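Local coordinates for IroE protein (Escherichia coli, PDB 2GZR) that hydrolyses the trilactone ring of the siderophore enterobactin and its glucosylated forms, preferring the iron-free substrates and usually cutting only once to give linear trimers, at residues 157-162 with 197-202. Residues are numbered along the deposited sequence; the frame is centred on the assembly and turned at random.
Sequences DSWLSS and KHLAIM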
loop_
_atom_site.group_PDB
_atom_site.type_symbol
_atom_site.label_atom_id
_atom_site.label_comp_id
_atom_site.label_asym_id
_atom_site.label_seq_id
_atom_site.Cartn_x
_atom_site.Cartn_y
_atom_site.Cartn_z
ATOM N N ASP A 157 -5.770 4.879 -7.757
ATOM C CA ASP A 157 -6.885 4.283 -8.470
ATOM C C ASP A 157 -7.840 3.628 -7.480
ATOM O O ASP A 157 -9.044 3.563 -7.713
ATOM C CB ASP A 157 -6.373 3.242 -9.459
ATOM C CG ASP A 157 -7.472 2.684 -10.326
ATOM O OD1 ASP A 157 -8.041 3.454 -11.128
ATOM O OD2 ASP A 157 -7.776 1.479 -10.195
ATOM N N SER A 158 -7.282 3.122 -6.386
ATOM C CA SER A 158 -8.073 2.474 -5.351
ATOM C C SER A 158 -8.794 3.519 -4.521
ATOM O O SER A 158 -9.951 3.335 -4.150
ATOM C CB SER A 158 -7.176 1.623 -4.453
ATOM O OG SER A 158 -6.659 0.533 -5.180
ATOM N N TRP A 159 -8.097 4.609 -4.218
ATOM C CA TRP A 159 -8.699 5.700 -3.457
ATOM C C TRP A 159 -9.966 6.165 -4.201
ATOM O O TRP A 159 -11.010 6.426 -3.596
ATOM C CB TRP A 159 -7.704 6.858 -3.335
ATOM C CG TRP A 159 -8.254 8.048 -2.609
ATOM C CD1 TRP A 159 -8.543 8.143 -1.269
ATOM C CD2 TRP A 159 -8.615 9.307 -3.186
ATOM N NE1 TRP A 159 -9.062 9.383 -0.982
ATOM C CE2 TRP A 159 -9.116 10.119 -2.139
ATOM C CE3 TRP A 159 -8.565 9.830 -4.486
ATOM C CZ2 TRP A 159 -9.566 11.429 -2.355
ATOM C CZ3 TRP A 159 -9.013 11.130 -4.704
ATOM C CH2 TRP A 159 -9.507 11.916 -3.639
ATOM N N LEU A 160 -9.868 6.233 -5.522
ATOM C CA LEU A 160 -10.984 6.658 -6.349
ATOM C C LEU A 160 -12.204 5.733 -6.391
ATOM O O LEU A 160 -13.311 6.183 -6.702
ATOM C CB LEU A 160 -10.500 6.904 -7.780
ATOM C CG LEU A 160 -9.687 8.188 -7.981
ATOM C CD1 LEU A 160 -9.241 8.311 -9.432
ATOM C CD2 LEU A 160 -10.535 9.377 -7.577
ATOM N N SER A 161 -12.033 4.453 -6.078
ATOM C CA SER A 161 -13.186 3.556 -6.150
ATOM C C SER A 161 -13.441 2.574 -5.008
ATOM O O SER A 161 -14.535 2.035 -4.900
ATOM C CB SER A 161 -13.142 2.787 -7.473
ATOM O OG SER A 161 -11.895 2.153 -7.623
ATOM N N SER A 162 -12.460 2.339 -4.152
ATOM C CA SER A 162 -12.665 1.395 -3.061
ATOM C C SER A 162 -13.275 2.012 -1.806
ATOM O O SER A 162 -13.121 3.198 -1.542
ATOM C CB SER A 162 -11.342 0.725 -2.692
ATOM O OG SER A 162 -11.503 -0.136 -1.582
ATOM N N LYS A 197 -12.485 10.848 3.347
ATOM C CA LYS A 197 -11.428 9.909 2.964
ATOM C C LYS A 197 -9.992 10.391 3.167
ATOM O O LYS A 197 -9.660 11.538 2.876
ATOM C CB LYS A 197 -11.622 9.481 1.506
ATOM C CG LYS A 197 -11.408 7.987 1.256
ATOM C CD LYS A 197 -11.929 7.608 -0.118
ATOM C CE LYS A 197 -11.841 6.114 -0.394
ATOM N NZ LYS A 197 -12.586 5.790 -1.646
ATOM N N HIS A 198 -9.145 9.498 3.680
ATOM C CA HIS A 198 -7.736 9.815 3.892
ATOM C C HIS A 198 -6.896 9.517 2.639
ATOM O O HIS A 198 -7.164 8.560 1.917
ATOM C CB HIS A 198 -7.175 9.025 5.078
ATOM C CG HIS A 198 -5.681 8.907 5.063
ATOM N ND1 HIS A 198 -5.013 8.013 4.249
ATOM C CD2 HIS A 198 -4.724 9.612 5.711
ATOM C CE1 HIS A 198 -3.711 8.174 4.397
ATOM N NE2 HIS A 198 -3.507 9.139 5.278
ATOM N N LEU A 199 -5.889 10.348 2.389
ATOM C CA LEU A 199 -4.993 10.170 1.245
ATOM C C LEU A 199 -3.657 10.841 1.507
ATOM O O LEU A 199 -3.562 12.063 1.576
ATOM C CB LEU A 199 -5.593 10.753 -0.034
ATOM C CG LEU A 199 -4.626 10.781 -1.226
ATOM C CD1 LEU A 199 -4.099 9.371 -1.523
ATOM C CD2 LEU A 199 -5.329 11.360 -2.424
ATOM N N ALA A 200 -2.625 10.030 1.652
ATOM C CA ALA A 200 -1.298 10.536 1.909
ATOM C C ALA A 200 -0.370 10.257 0.725
ATOM O O ALA A 200 -0.045 9.102 0.426
ATOM C CB ALA A 200 -0.749 9.899 3.167
ATOM N N ILE A 201 0.040 11.322 0.048
ATOM C CA ILE A 201 0.945 11.196 -1.080
ATOM C C ILE A 201 2.354 11.362 -0.525
ATOM O O ILE A 201 2.622 12.268 0.265
ATOM C CB ILE A 201 0.647 12.269 -2.149
ATOM C CG1 ILE A 201 -0.785 12.081 -2.666
ATOM C CG2 ILE A 201 1.646 12.160 -3.298
ATOM C CD1 ILE A 201 -1.253 13.141 -3.674
HETATM N N MSE A 202 3.248 10.471 -0.926
HETATM C CA MSE A 202 4.616 10.509 -0.435
HETATM C C MSE A 202 5.624 10.687 -1.569
HETATM O O MSE A 202 5.638 9.922 -2.538
HETATM C CB MSE A 202 4.882 9.227 0.361
HETATM C CG MSE A 202 3.767 8.951 1.377
HETATM SE SE MSE A 202 3.844 7.270 2.362
HETATM C CE MSE A 202 5.004 7.844 3.790
#
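The ammonium nitrogen NZ of K197 is gripped by two backbone carbonyls, of W159 in helix 150-161 and of S162 in the loop that follows: it donates hydrogen bonds to O of W159 and O of S162, both 2.6 Å from NZ. In this alpha/beta-hydrolase fold, the helix that starts just after the active-site serine S149 packs on the central sheet, and here its C-terminal part meets the start of strand 198-203. The two bonds differ in approach: the S162 carbonyl points almost straight at NZ (C=O...N 165°), whereas NZ is tilted 20° from the carbonyl plane of W159. Near the C-terminal part of the helix, the cation would probably also feel the partial negative charge of its carbonyls. The lysine chain is extended beyond CG and passes obliquely by the pyrrole part of the W159 indole, with CD 3.5 Å from NE1; Y168 of strand 167-171 also touches this lysine. With an alanine here in place of K197, the W159 and S162 carbonyls would probably lose their shared donor, and NE1 the CG and CD methylenes beside it.

The tryptophan ring reaches toward the strand because CG is anti to the backbone N (chi1 178°). L199 meets one of its faces, crossing it at about a right angle: CB lies 3.8 Å from NE1, and methyl CD2 sits over the six-membered ring in a CH-pi contact, 3.9 Å from its centroid and almost on the ring normal. F194 and Y168 also meet the indole, Y168 edge-to-face, while V186 of helix 180-187 touches it too, and the residue is buried. At its pyrrole end, CD1 comes within 3.5 Å of the backbone O of H198.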